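PDB 3W5M: alpha-L-rhamnosidase from Streptomyces avermitilis, which hydrolyses terminal non-reducing alpha-L-rhamnose residues from alpha-L-rhamnosides, including citrus flavonoids and gum arabic, and binds L-rhamnose through a calcium-dependent carbohydrate-binding module. Local coordinates for residues V500-Q505 with F570-V575; S435-D440 with P563-H568; A323-L328 with L343-T348; R336-D341 with Q357-T362. All coordinates share one frame; numbering follows the deposited sequence. Where two conformers were deposited one is given.

Contact 1 of 4, residues V500-Q505 with F570-V575; sequences VLDLGQ and FRYVEV
Arg571 reaches across to Asp502, and its side chain can be followed atom by atom. CB lies against the carbonyl oxygen of Gln505. With CG anti to the backbone N (chi1 171°), CG covers the centre of one face of the Tyr572 ring and also approaches Asp502 OD1. CD passes near Asp502 OD1 and Gln505 N, and Arg571 NE then donates to Asp502 OD1 at 2.8 Å while NH2 donates to Asp502 OD2 at 3.1 Å. This side-on salt bridge is nearly coplanar, the two planes lying 30° apart. Gly504 O lies over the centre of one guanidinium face and Tyr572 OH, offset toward the rim, on the opposite one. Gly504 N reaches Asp502 OD1 from the other face of the carboxylate, at 2.6 Å, closing an Asx turn, so that one oxygen takes two donors and the carboxylate is fixed against rotation. Across the sheet, Leu501 CD1 touches Val575 CG2 at 3.6 Å, and Leu503 CD1 meets Phe570 CE2 at the same distance. Leu501 and Val573 exchange both backbone bonds. The pairing is that of antiparallel neighbours in a beta-sandwich sheet, with Arg571 and Tyr572 forming a classic beta bulge opposite Ala528.

Contact 2 of 4, residues S435-D440 with P563-H568; sequences SGETYD and PRFTFH
Glu437 extends from strand 436-440 to the backbone of Pro563, Arg564 and Phe565, tying an edge region of a large beta-sandwich sheet to the loop that joins strands 559-561 and 568-570. CG stands anti to the backbone N (chi1 -173°) and the chain stays straight beyond it, which carries the carboxylate to the loop. There Glu437 OE1 accepts two consecutive backbone N-H groups: Arg564 N at 2.8 Å, on the syn side but 27° out of the carboxylate plane, and Phe565 N at 3.0 Å, nearly in line with the C-O bond. The other oxygen, OE2, takes the hydroxyl of Tyr561 and a water, so both carboxylate oxygens are satisfied. That water passes the link on, since it accepts from Arg564 NH1. A second water accepts from Arg564 NH1 at 2.8 Å and donates to Tyr439 OH, which also bonds Glu444. The guanidinium lies edge-on beside Tyr439 CE2, its plane 14° from that of the ring, and Arg564 NE is held by a salt bridge to Glu330. Thr566 OG1 is hydrogen-bonded to the carbonyl of Asp432, and His568 NE2 to Asp549. Gly436 passes beside the loop with its CA 3.4 Å from Thr566 OG1 and 4.0 Å from His568 CE1, at the edge of the imidazole.

Contact 3 of 4, residues A323-L328 with L343-T348; sequences ATALGL and LAPGWT
Pro345, which follows a cis peptide bond, presses its ring against Thr324, Ala325 and Gly327, packing an irregular loop onto the end of strand 316-326 in a beta-sandwich and onto the turn into strand 328-333. Apolar contacts are the first group. Ala325 CB meets Pro345 CD at 4.3 Å. Leu328 and Leu343 lie side by side, pointing the same way, and touch through CD1 of Leu328 and CD2 of Leu343 at 4.1 Å. The second group sets carbon against oxygen, for no conventional hydrogen bond joins the segments. The pyrrolidine ring crosses the Thr324 side chain at about a right angle, with Pro345 CB 3.7 Å from Thr324 OG1, a hydroxyl bonded to the carbonyl of Gln355. Pro345 CG approaches Ala325 O at 3.3 Å, and Pro345 CD approaches Gly327 O at 3.2 Å. Ala325 N, buried here, has no polar partner. Lastly, the backbones meet in a CA-H...O contact, Leu328 CA to Ala344 O at 3.2 Å, with an angle of 137° at the hydrogen.

Contact 4 of 4, residues R336-D341 with Q357-T362; sequences RRVGRD and QTYDVT
Val338 and Tyr359 meet obliquely, the valine laying its CG1 methyl against the root of the tyrosine rather than its tip. Val338 CG1 is 3.5 Å from Tyr359 CG, about as near to CB, and also 3.8 Å from Val361 CG1, so one methyl fills the angle between two side chains of the opposing segment. Tyr359 CG stands anti to the carbonyl carbon (chi1 -53°), which lays the ring along residues 338-341. Midway, Gly339 passes with its CA 4.0 Å from Tyr359 CD1. At the far end, Asp341 and Tyr359 reach toward each other tip to tip, with Asp341 OD2 3.1 Å from Tyr359 OH and the carboxylate plane turned 53° from the ring. The hydroxyl is also hydrogen-bonded to that of Tyr329. Asp341 OD1 forms a salt bridge with Arg481, which probably offsets much of the aspartate's charge. Behind this, Arg337 curls back and grips the backbone carbonyl oxygen of Asp341 end-on, its NH1 at 3.0 Å and NH2 at 2.9 Å from Asp341 O, which lies close to the guanidinium plane; this bridges the two ends of the bend. The arrangement belongs to the sandwich of two beta sheets in this domain: a turn leaving the short outermost strand 336-337 of one sheet folds over strand 353-360 of the other.

In the fold
All four contacts are largely buried, but contact 4 comes nearest the surface, with Gly339 exposed. Contacts 3 and 4 share a sheet, strands 316-326 and 353-360 being neighbours in it, and touch through Gln357, which lies against Ala344 and Pro345. Contacts 1 and 2 likewise reach one sheet, and their segments adjoin in the chain. Contact 2 links the two halves, packing Phe565 on Leu328 and Phe567 on Leu343 of contact 3. Chemistry follows place: paired strands give contact 1 a backbone ladder and a salt bridge, contact 2 has carboxylate and water bonds, contact 3 relies on apolar and carbon-oxygen contacts, and contact 4 combines valine-tyrosine packing with a carboxylate near a hydroxyl.

Contact 1 of 4, residues V500-Q505 with F570-V575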
loop_
_atom_site.group_PDB
_atom_site.type_symbol
_atom_site.label_atom_id
_atom_site.label_comp_id
_atom_site.label_asym_id
_atom_site.label_seq_id
_atom_site.Cartn_x
_atom_site.Cartn_y
_atom_site.Cartn_z
ATOM N N VAL A 500 5.032 -0.137 -27.035
ATOM C CA VAL A 500 5.470 0.115 -25.661
ATOM C C VAL A 500 5.389 1.614 -25.425
ATOM O O VAL A 500 5.968 2.404 -26.182
ATOM C CB VAL A 500 6.887 -0.442 -25.382
ATOM C CG1 VAL A 500 7.326 -0.067 -23.971
ATOM C CG2 VAL A 500 6.937 -1.953 -25.565
ATOM N N LEU A 501 4.623 2.022 -24.410
ATOM C CA LEU A 501 4.447 3.434 -24.120
ATOM C C LEU A 501 5.138 3.735 -22.799
ATOM O O LEU A 501 4.952 3.005 -21.813
ATOM C CB LEU A 501 2.964 3.840 -24.091
ATOM C CG LEU A 501 2.187 3.906 -25.422
ATOM C CD1 LEU A 501 1.857 2.520 -25.943
ATOM C CD2 LEU A 501 0.935 4.770 -25.336
ATOM N N ASP A 502 5.959 4.778 -22.811
ATOM C CA ASP A 502 6.781 5.175 -21.672
ATOM C C ASP A 502 6.131 6.348 -20.977
ATOM O O ASP A 502 5.903 7.390 -21.585
ATOM C CB ASP A 502 8.164 5.579 -22.151
ATOM C CG ASP A 502 9.116 5.938 -21.017
ATOM O OD1 ASP A 502 8.747 5.903 -19.826
ATOM O OD2 ASP A 502 10.287 6.227 -21.336
ATOM N N LEU A 503 5.812 6.156 -19.695
ATOM C CA LEU A 503 5.202 7.195 -18.890
ATOM C C LEU A 503 6.274 8.081 -18.215
ATOM O O LEU A 503 5.948 9.114 -17.640
ATOM C CB LEU A 503 4.259 6.569 -17.837
ATOM C CG LEU A 503 3.008 5.815 -18.304
ATOM C CD1 LEU A 503 2.035 5.654 -17.155
ATOM C CD2 LEU A 503 2.311 6.520 -19.453
ATOM N N GLY A 504 7.529 7.644 -18.283
ATOM C CA GLY A 504 8.679 8.466 -17.871
ATOM C C GLY A 504 8.934 8.406 -16.382
ATOM O O GLY A 504 9.930 8.969 -15.883
ATOM N N GLN A 505 8.042 7.725 -15.666
ATOM C CA GLN A 505 8.150 7.640 -14.194
ATOM C C GLN A 505 7.598 6.290 -13.772
ATOM O O GLN A 505 6.547 5.900 -14.261
ATOM C CB GLN A 505 7.347 8.781 -13.527
ATOM C CG GLN A 505 7.163 8.620 -11.995
ATOM C CD GLN A 505 8.470 8.714 -11.190
ATOM O OE1 GLN A 505 9.203 9.700 -11.301
ATOM N NE2 GLN A 505 8.769 7.681 -10.396
ATOM N N PHE A 570 4.568 0.292 -12.379
ATOM C CA PHE A 570 5.075 0.290 -13.768
ATOM C C PHE A 570 5.486 1.662 -14.210
ATOM O O PHE A 570 4.954 2.680 -13.718
ATOM C CB PHE A 570 3.978 -0.196 -14.741
ATOM C CG PHE A 570 2.766 0.684 -14.777
ATOM C CD1 PHE A 570 1.812 0.629 -13.750
ATOM C CD2 PHE A 570 2.535 1.527 -15.854
ATOM C CE1 PHE A 570 0.680 1.435 -13.807
ATOM C CE2 PHE A 570 1.410 2.330 -15.908
ATOM C CZ PHE A 570 0.489 2.298 -14.883
ATOM N N ARG A 571 6.416 1.667 -15.165
ATOM C CA ARG A 571 6.765 2.850 -15.950
ATOM C C ARG A 571 6.347 2.659 -17.415
ATOM O O ARG A 571 6.080 3.630 -18.141
ATOM C CB ARG A 571 8.275 3.085 -15.877
ATOM C CG ARG A 571 8.732 4.173 -16.855
ATOM C CD ARG A 571 10.171 4.630 -16.623
ATOM N NE ARG A 571 10.627 5.428 -17.757
ATOM C CZ ARG A 571 11.800 6.058 -17.821
ATOM N NH1 ARG A 571 12.660 5.975 -16.812
ATOM N NH2 ARG A 571 12.124 6.748 -18.914
ATOM N N TYR A 572 6.296 1.413 -17.849
ATOM C CA TYR A 572 6.020 1.112 -19.269
ATOM C C TYR A 572 4.748 0.296 -19.404
ATOM O O TYR A 572 4.480 -0.591 -18.582
ATOM C CB TYR A 572 7.186 0.343 -19.871
ATOM C CG TYR A 572 8.531 1.022 -19.665
ATOM C CD1 TYR A 572 8.983 1.986 -20.555
ATOM C CD2 TYR A 572 9.355 0.683 -18.576
ATOM C CE1 TYR A 572 10.201 2.618 -20.366
ATOM C CE2 TYR A 572 10.572 1.310 -18.378
ATOM C CZ TYR A 572 10.988 2.268 -19.283
ATOM O OH TYR A 572 12.200 2.887 -19.103
ATOM N N VAL A 573 3.982 0.599 -20.455
ATOM C CA VAL A 573 2.776 -0.155 -20.808
ATOM C C VAL A 573 2.952 -0.744 -22.211
ATOM O O VAL A 573 3.180 0.003 -23.170
ATOM C CB VAL A 573 1.529 0.735 -20.761
ATOM C CG1 VAL A 573 0.265 -0.099 -21.014
ATOM C CG2 VAL A 573 1.449 1.435 -19.411
ATOM N N GLU A 574 2.846 -2.066 -22.306
ATOM C CA GLU A 574 2.829 -2.792 -23.578
ATOM C C GLU A 574 1.395 -3.013 -24.052
ATOM O O GLU A 574 0.571 -3.571 -23.335
ATOM C CB GLU A 574 3.488 -4.136 -23.412
ATOM C CG GLU A 574 3.499 -4.986 -24.677
ATOM C CD GLU A 574 3.658 -6.470 -24.366
ATOM O OE1 GLU A 574 2.647 -7.174 -24.046
ATOM O OE2 GLU A 574 4.797 -6.955 -24.468
ATOM N N VAL A 575 1.124 -2.589 -25.269
ATOM C CA VAL A 575 -0.237 -2.561 -25.818
ATOM C C VAL A 575 -0.209 -3.526 -27.005
ATOM O O VAL A 575 0.591 -3.330 -27.932
ATOM C CB VAL A 575 -0.593 -1.133 -26.289
ATOM C CG1 VAL A 575 -2.005 -1.062 -26.854
ATOM C CG2 VAL A 575 -0.446 -0.142 -25.142
#

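Contact 2 of 4, residues S435-D440 with P563-H568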
loop_
_atom_site.group_PDB
_atom_site.type_symbol
_atom_site.label_atom_id
_atom_site.label_comp_id
_atom_site.label_asym_id
_atom_site.label_seq_id
_atom_site.Cartn_x
_atom_site.Cartn_y
_atom_site.Cartn_z
ATOM N N SER A 435 -3.500 -9.966 -10.770
ATOM C CA SER A 435 -3.587 -10.503 -12.122
ATOM C C SER A 435 -4.006 -9.445 -13.117
ATOM O O SER A 435 -3.601 -9.491 -14.300
ATOM C CB SER A 435 -4.570 -11.667 -12.173
ATOM O OG SER A 435 -4.142 -12.679 -11.286
ATOM N N GLY A 436 -4.822 -8.499 -12.652
ATOM C CA GLY A 436 -5.357 -7.404 -13.482
ATOM C C GLY A 436 -6.871 -7.495 -13.636
ATOM O O GLY A 436 -7.539 -8.299 -12.985
ATOM N N GLU A 437 -7.416 -6.677 -14.523
ATOM C CA GLU A 437 -8.849 -6.641 -14.703
ATOM C C GLU A 437 -9.162 -6.928 -16.171
ATOM O O GLU A 437 -8.418 -6.498 -17.043
ATOM C CB GLU A 437 -9.359 -5.244 -14.283
ATOM C CG GLU A 437 -10.883 -5.105 -14.258
ATOM C CD GLU A 437 -11.346 -3.677 -13.964
ATOM O OE1 GLU A 437 -11.285 -3.265 -12.794
ATOM O OE2 GLU A 437 -11.809 -2.988 -14.902
ATOM N N THR A 438 -10.258 -7.628 -16.414
ATOM C CA THR A 438 -10.696 -8.001 -17.757
ATOM C C THR A 438 -12.081 -7.414 -17.874
ATOM O O THR A 438 -12.934 -7.656 -17.027
ATOM C CB THR A 438 -10.682 -9.535 -17.916
ATOM O OG1 THR A 438 -9.348 -10.010 -17.705
ATOM C CG2 THR A 438 -11.148 -9.966 -19.319
ATOM N N TYR A 439 -12.313 -6.613 -18.919
ATOM C CA TYR A 439 -13.535 -5.855 -19.043
ATOM C C TYR A 439 -14.028 -6.048 -20.474
ATOM O O TYR A 439 -13.254 -5.850 -21.409
ATOM C CB TYR A 439 -13.232 -4.365 -18.851
ATOM C CG TYR A 439 -14.424 -3.409 -18.814
ATOM C CD1 TYR A 439 -15.078 -3.013 -19.990
ATOM C CD2 TYR A 439 -14.880 -2.863 -17.583
ATOM C CE1 TYR A 439 -16.131 -2.119 -19.956
ATOM C CE2 TYR A 439 -15.940 -1.960 -17.543
ATOM C CZ TYR A 439 -16.566 -1.602 -18.744
ATOM O OH TYR A 439 -17.643 -0.747 -18.745
ATOM N N ASP A 440 -15.289 -6.425 -20.630
ATOM C CA ASP A 440 -15.902 -6.583 -21.961
ATOM C C ASP A 440 -17.032 -5.548 -22.103
ATOM O O ASP A 440 -18.090 -5.649 -21.465
ATOM C CB ASP A 440 -16.359 -8.037 -22.121
ATOM C CG ASP A 440 -16.907 -8.368 -23.537
ATOM O OD1 ASP A 440 -17.123 -7.445 -24.356
ATOM O OD2 ASP A 440 -17.131 -9.574 -23.784
ATOM N N PRO A 563 -9.527 0.883 -15.495
ATOM C CA PRO A 563 -9.746 -0.199 -14.501
ATOM C C PRO A 563 -10.192 0.329 -13.131
ATOM O O PRO A 563 -9.887 1.484 -12.770
ATOM C CB PRO A 563 -8.368 -0.865 -14.401
ATOM C CG PRO A 563 -7.704 -0.541 -15.715
ATOM C CD PRO A 563 -8.160 0.849 -16.054
ATOM N N ARG A 564 -10.900 -0.495 -12.361
ATOM C CA ARG A 564 -11.361 -0.050 -11.032
ATOM C C ARG A 564 -10.794 -0.909 -9.884
ATOM O O ARG A 564 -10.622 -0.416 -8.778
ATOM C CB ARG A 564 -12.889 -0.101 -10.932
ATOM C CG ARG A 564 -13.645 0.982 -11.675
ATOM C CD ARG A 564 -15.062 0.468 -11.949
ATOM N NE ARG A 564 -16.006 1.472 -12.474
ATOM C CZ ARG A 564 -16.459 1.477 -13.729
ATOM N NH1 ARG A 564 -16.023 0.575 -14.603
ATOM N NH2 ARG A 564 -17.332 2.418 -14.124
ATOM N N PHE A 565 -10.580 -2.192 -10.137
ATOM C CA PHE A 565 -10.336 -3.133 -9.030
ATOM C C PHE A 565 -9.010 -3.850 -9.118
ATOM O O PHE A 565 -8.856 -5.038 -8.718
ATOM C CB PHE A 565 -11.521 -4.095 -8.918
ATOM C CG PHE A 565 -12.816 -3.379 -8.704
ATOM C CD1 PHE A 565 -13.011 -2.635 -7.537
ATOM C CD2 PHE A 565 -13.830 -3.411 -9.671
ATOM C CE1 PHE A 565 -14.189 -1.951 -7.316
ATOM C CE2 PHE A 565 -15.023 -2.747 -9.437
ATOM C CZ PHE A 565 -15.203 -2.007 -8.271
ATOM N N THR A 566 -8.040 -3.134 -9.664
ATOM C CA THR A 566 -6.675 -3.681 -9.745
ATOM C C THR A 566 -5.731 -2.497 -9.633
ATOM O O THR A 566 -6.161 -1.359 -9.722
ATOM C CB THR A 566 -6.418 -4.450 -11.069
ATOM O OG1 THR A 566 -5.139 -5.073 -10.988
ATOM C CG2 THR A 566 -6.407 -3.494 -12.247
ATOM N N PHE A 567 -4.451 -2.765 -9.394
ATOM C CA PHE A 567 -3.422 -1.728 -9.532
ATOM C C PHE A 567 -2.109 -2.371 -9.876
ATOM O O PHE A 567 -1.913 -3.544 -9.571
ATOM C CB PHE A 567 -3.288 -0.818 -8.290
ATOM C CG PHE A 567 -2.684 -1.481 -7.078
ATOM C CD1 PHE A 567 -3.504 -2.132 -6.132
ATOM C CD2 PHE A 567 -1.323 -1.358 -6.807
ATOM C CE1 PHE A 567 -2.930 -2.703 -4.992
ATOM C CE2 PHE A 567 -0.749 -1.946 -5.680
ATOM C CZ PHE A 567 -1.564 -2.593 -4.765
ATOM N N HIS A 568 -1.224 -1.611 -10.525
ATOM C CA HIS A 568 0.073 -2.157 -10.927
ATOM C C HIS A 568 1.158 -1.134 -10.620
ATOM O O HIS A 568 0.894 0.072 -10.479
ATOM C CB HIS A 568 0.109 -2.476 -12.435
ATOM C CG HIS A 568 -1.215 -2.908 -13.001
ATOM N ND1 HIS A 568 -1.790 -4.127 -12.707
ATOM C CD2 HIS A 568 -2.053 -2.291 -13.869
ATOM C CE1 HIS A 568 -2.944 -4.228 -13.351
ATOM N NE2 HIS A 568 -3.123 -3.132 -14.074
HETATM O O HOH W 1 -13.516 -0.592 -14.961
HETATM O O HOH W 2 -18.768 -0.005 -16.371
HETATM O O HOH W 3 -16.567 1.777 -17.096
#

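Contact 3 of 4, residues A323-L328 with L343-T348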
loop_
_atom_site.group_PDB
_atom_site.type_symbol
_atom_site.label_atom_id
_atom_site.label_comp_id
_atom_site.label_asym_id
_atom_site.label_seq_id
_atom_site.Cartn_x
_atom_site.Cartn_y
_atom_site.Cartn_z
ATOM N N ALA A 323 -20.769 3.182 3.660
ATOM C CA ALA A 323 -20.591 1.925 2.941
ATOM C C ALA A 323 -19.286 1.256 3.273
ATOM O O ALA A 323 -18.306 1.901 3.686
ATOM C CB ALA A 323 -20.681 2.168 1.434
ATOM N N THR A 324 -19.278 -0.044 3.058
ATOM C CA THR A 324 -18.052 -0.831 3.144
ATOM C C THR A 324 -18.244 -2.120 2.343
ATOM O O THR A 324 -19.328 -2.373 1.793
ATOM C CB THR A 324 -17.641 -1.099 4.631
ATOM O OG1 THR A 324 -16.361 -1.778 4.658
ATOM C CG2 THR A 324 -18.713 -1.905 5.398
ATOM N N ALA A 325 -17.183 -2.916 2.204
ATOM C CA ALA A 325 -17.264 -4.183 1.515
ATOM C C ALA A 325 -16.287 -5.153 2.151
ATOM O O ALA A 325 -15.245 -4.753 2.678
ATOM C CB ALA A 325 -16.934 -4.013 0.019
ATOM N N LEU A 326 -16.662 -6.416 2.143
ATOM C CA LEU A 326 -15.673 -7.480 2.300
ATOM C C LEU A 326 -15.231 -7.802 0.897
ATOM O O LEU A 326 -15.919 -8.520 0.168
ATOM C CB LEU A 326 -16.274 -8.675 3.018
ATOM C CG LEU A 326 -16.683 -8.242 4.439
ATOM C CD1 LEU A 326 -17.477 -9.354 5.092
ATOM C CD2 LEU A 326 -15.478 -7.841 5.322
ATOM N N GLY A 327 -14.141 -7.167 0.473
ATOM C CA GLY A 327 -13.829 -7.086 -0.968
ATOM C C GLY A 327 -13.550 -5.633 -1.316
ATOM O O GLY A 327 -12.924 -4.916 -0.526
ATOM N N LEU A 328 -14.038 -5.174 -2.471
ATOM C CA LEU A 328 -13.877 -3.779 -2.850
ATOM C C LEU A 328 -15.202 -3.376 -3.483
ATOM O O LEU A 328 -15.899 -4.234 -4.007
ATOM C CB LEU A 328 -12.783 -3.592 -3.935
ATOM C CG LEU A 328 -11.372 -4.129 -3.658
ATOM C CD1 LEU A 328 -10.569 -4.004 -4.955
ATOM C CD2 LEU A 328 -10.708 -3.342 -2.548
ATOM N N LEU A 343 -10.319 1.580 -4.774
ATOM C CA LEU A 343 -10.011 0.391 -3.952
ATOM C C LEU A 343 -10.586 0.449 -2.526
ATOM O O LEU A 343 -9.952 -0.032 -1.582
ATOM C CB LEU A 343 -8.480 0.175 -3.923
ATOM C CG LEU A 343 -7.765 0.244 -5.270
ATOM C CD1 LEU A 343 -6.263 0.129 -5.014
ATOM C CD2 LEU A 343 -8.227 -0.909 -6.138
ATOM N N ALA A 344 -11.774 1.038 -2.365
ATOM C CA ALA A 344 -12.415 1.160 -1.052
ATOM C C ALA A 344 -12.862 -0.245 -0.688
ATOM O O ALA A 344 -13.367 -0.956 -1.548
ATOM C CB ALA A 344 -13.629 2.069 -1.135
ATOM N N PRO A 345 -12.777 -0.639 0.599
ATOM C CA PRO A 345 -12.502 0.094 1.806
ATOM C C PRO A 345 -11.021 0.002 2.216
ATOM O O PRO A 345 -10.654 0.580 3.225
ATOM C CB PRO A 345 -13.370 -0.633 2.842
ATOM C CG PRO A 345 -13.389 -2.048 2.393
ATOM C CD PRO A 345 -13.220 -2.018 0.877
ATOM N N GLY A 346 -10.202 -0.721 1.460
ATOM C CA GLY A 346 -8.787 -0.889 1.852
ATOM C C GLY A 346 -8.598 -2.212 2.589
ATOM O O GLY A 346 -9.559 -2.946 2.790
ATOM N N TRP A 347 -7.351 -2.499 2.994
ATOM C CA TRP A 347 -6.976 -3.777 3.563
ATOM C C TRP A 347 -6.785 -3.645 5.075
ATOM O O TRP A 347 -5.951 -2.862 5.546
ATOM C CB TRP A 347 -5.632 -4.220 2.976
ATOM C CG TRP A 347 -5.199 -5.612 3.321
ATOM C CD1 TRP A 347 -5.911 -6.578 3.963
ATOM C CD2 TRP A 347 -3.959 -6.216 2.931
ATOM N NE1 TRP A 347 -5.177 -7.746 4.033
ATOM C CE2 TRP A 347 -3.968 -7.542 3.426
ATOM C CE3 TRP A 347 -2.817 -5.739 2.266
ATOM C CZ2 TRP A 347 -2.887 -8.416 3.244
ATOM C CZ3 TRP A 347 -1.761 -6.602 2.056
ATOM C CH2 TRP A 347 -1.793 -7.929 2.554
ATOM N N THR A 348 -7.608 -4.387 5.796
ATOM C CA THR A 348 -7.417 -4.636 7.230
ATOM C C THR A 348 -7.539 -6.144 7.475
ATOM O O THR A 348 -7.940 -6.901 6.567
ATOM C CB THR A 348 -8.425 -3.867 8.099
ATOM O OG1 THR A 348 -9.766 -4.103 7.626
ATOM C CG2 THR A 348 -8.116 -2.341 8.091
#

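Contact 4 of 4, residues R336-D341 with Q357-T362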
loop_
_atom_site.group_PDB
_atom_site.type_symbol
_atom_site.label_atom_id
_atom_site.label_comp_id
_atom_site.label_asym_id
_atom_site.label_seq_id
_atom_site.Cartn_x
_atom_site.Cartn_y
_atom_site.Cartn_z
ATOM N N ARG A 336 -24.535 8.811 -11.212
ATOM C CA ARG A 336 -23.333 9.551 -10.868
ATOM C C ARG A 336 -22.544 8.726 -9.847
ATOM O O ARG A 336 -23.101 8.274 -8.844
ATOM C CB ARG A 336 -23.713 10.912 -10.271
ATOM C CG ARG A 336 -22.551 11.734 -9.752
ATOM C CD ARG A 336 -22.931 13.206 -9.594
ATOM N NE ARG A 336 -22.026 13.906 -8.673
ATOM C CZ ARG A 336 -20.931 14.576 -9.038
ATOM N NH1 ARG A 336 -20.577 14.659 -10.319
ATOM N NH2 ARG A 336 -20.183 15.170 -8.120
ATOM N N ARG A 337 -21.263 8.505 -10.129
ATOM C CA ARG A 337 -20.378 7.805 -9.196
ATOM C C ARG A 337 -20.307 8.552 -7.870
ATOM O O ARG A 337 -20.269 9.778 -7.849
ATOM C CB ARG A 337 -19.005 7.755 -9.842
ATOM C CG ARG A 337 -18.096 6.652 -9.364
ATOM C CD ARG A 337 -17.151 7.222 -8.360
ATOM N NE ARG A 337 -15.781 6.841 -8.660
ATOM C CZ ARG A 337 -14.890 6.542 -7.727
ATOM N NH1 ARG A 337 -15.241 6.549 -6.436
ATOM N NH2 ARG A 337 -13.656 6.227 -8.087
ATOM N N VAL A 338 -20.277 7.826 -6.744
ATOM C CA VAL A 338 -20.260 8.466 -5.445
ATOM C C VAL A 338 -18.781 8.569 -5.018
ATOM O O VAL A 338 -18.062 7.539 -4.963
ATOM C CB VAL A 338 -21.036 7.631 -4.398
ATOM C CG1 VAL A 338 -20.898 8.239 -3.015
ATOM C CG2 VAL A 338 -22.509 7.474 -4.776
ATOM N N GLY A 339 -18.350 9.790 -4.716
ATOM C CA GLY A 339 -16.994 10.061 -4.238
ATOM C C GLY A 339 -15.884 9.907 -5.257
ATOM O O GLY A 339 -16.120 9.863 -6.467
ATOM N N ARG A 340 -14.655 9.879 -4.772
ATOM C CA ARG A 340 -13.489 9.792 -5.630
ATOM C C ARG A 340 -12.467 8.808 -5.062
ATOM O O ARG A 340 -11.267 8.923 -5.322
ATOM C CB ARG A 340 -12.879 11.191 -5.815
ATOM C CG ARG A 340 -12.637 11.968 -4.524
ATOM C CD ARG A 340 -12.301 13.421 -4.829
ATOM N NE ARG A 340 -11.632 14.127 -3.734
ATOM C CZ ARG A 340 -10.333 14.372 -3.711
ATOM N NH1 ARG A 340 -9.563 13.949 -4.704
ATOM N NH2 ARG A 340 -9.804 15.032 -2.705
ATOM N N ASP A 341 -12.940 7.843 -4.283
ATOM C CA ASP A 341 -12.018 6.893 -3.656
ATOM C C ASP A 341 -11.758 5.781 -4.649
ATOM O O ASP A 341 -12.594 5.500 -5.501
ATOM C CB ASP A 341 -12.599 6.274 -2.372
ATOM C CG ASP A 341 -12.779 7.283 -1.225
ATOM O OD1 ASP A 341 -12.334 8.461 -1.301
ATOM O OD2 ASP A 341 -13.344 6.847 -0.188
ATOM N N GLN A 357 -16.643 3.980 4.805
ATOM C CA GLN A 357 -16.478 5.319 4.218
ATOM C C GLN A 357 -17.789 6.073 4.348
ATOM O O GLN A 357 -18.859 5.463 4.378
ATOM C CB GLN A 357 -16.068 5.249 2.725
ATOM C CG GLN A 357 -14.727 4.549 2.426
ATOM C CD GLN A 357 -14.690 3.091 2.820
ATOM O OE1 GLN A 357 -15.493 2.280 2.333
ATOM N NE2 GLN A 357 -13.783 2.745 3.760
ATOM N N THR A 358 -17.686 7.397 4.433
ATOM C CA THR A 358 -18.850 8.283 4.547
ATOM C C THR A 358 -18.809 9.280 3.383
ATOM O O THR A 358 -17.772 9.916 3.151
ATOM C CB THR A 358 -18.817 9.077 5.863
ATOM O OG1 THR A 358 -18.793 8.168 6.976
ATOM C CG2 THR A 358 -20.068 9.963 5.997
ATOM N N TYR A 359 -19.933 9.397 2.672
ATOM C CA TYR A 359 -20.018 10.301 1.524
ATOM C C TYR A 359 -21.188 11.243 1.673
ATOM O O TYR A 359 -22.254 10.842 2.122
ATOM C CB TYR A 359 -20.153 9.522 0.206
ATOM C CG TYR A 359 -19.096 8.466 -0.011
ATOM C CD1 TYR A 359 -17.828 8.810 -0.529
ATOM C CD2 TYR A 359 -19.353 7.112 0.291
ATOM C CE1 TYR A 359 -16.845 7.844 -0.737
ATOM C CE2 TYR A 359 -18.360 6.140 0.081
ATOM C CZ TYR A 359 -17.113 6.521 -0.434
ATOM O OH TYR A 359 -16.123 5.561 -0.643
ATOM N N ASP A 360 -20.964 12.502 1.285
ATOM C CA ASP A 360 -22.019 13.502 1.238
ATOM C C ASP A 360 -22.716 13.382 -0.110
ATOM O O ASP A 360 -22.113 13.673 -1.161
ATOM C CB ASP A 360 -21.392 14.896 1.376
ATOM C CG ASP A 360 -22.427 16.032 1.299
ATOM O OD1 ASP A 360 -23.529 15.850 0.712
ATOM O OD2 ASP A 360 -22.122 17.114 1.842
ATOM N N VAL A 361 -23.978 12.980 -0.103
ATOM C CA VAL A 361 -24.710 12.800 -1.349
ATOM C C VAL A 361 -25.984 13.646 -1.408
ATOM O O VAL A 361 -26.907 13.327 -2.151
ATOM C CB VAL A 361 -25.005 11.317 -1.665
ATOM C CG1 VAL A 361 -23.693 10.539 -1.862
ATOM C CG2 VAL A 361 -25.918 10.686 -0.596
ATOM N N THR A 362 -26.009 14.722 -0.639
ATOM C CA THR A 362 -27.171 15.605 -0.563
ATOM C C THR A 362 -27.673 16.006 -1.957
ATOM O O THR A 362 -28.878 15.967 -2.220
ATOM C CB THR A 362 -26.852 16.859 0.275
ATOM O OG1 THR A 362 -26.474 16.447 1.585
ATOM C CG2 THR A 362 -28.096 17.781 0.417
#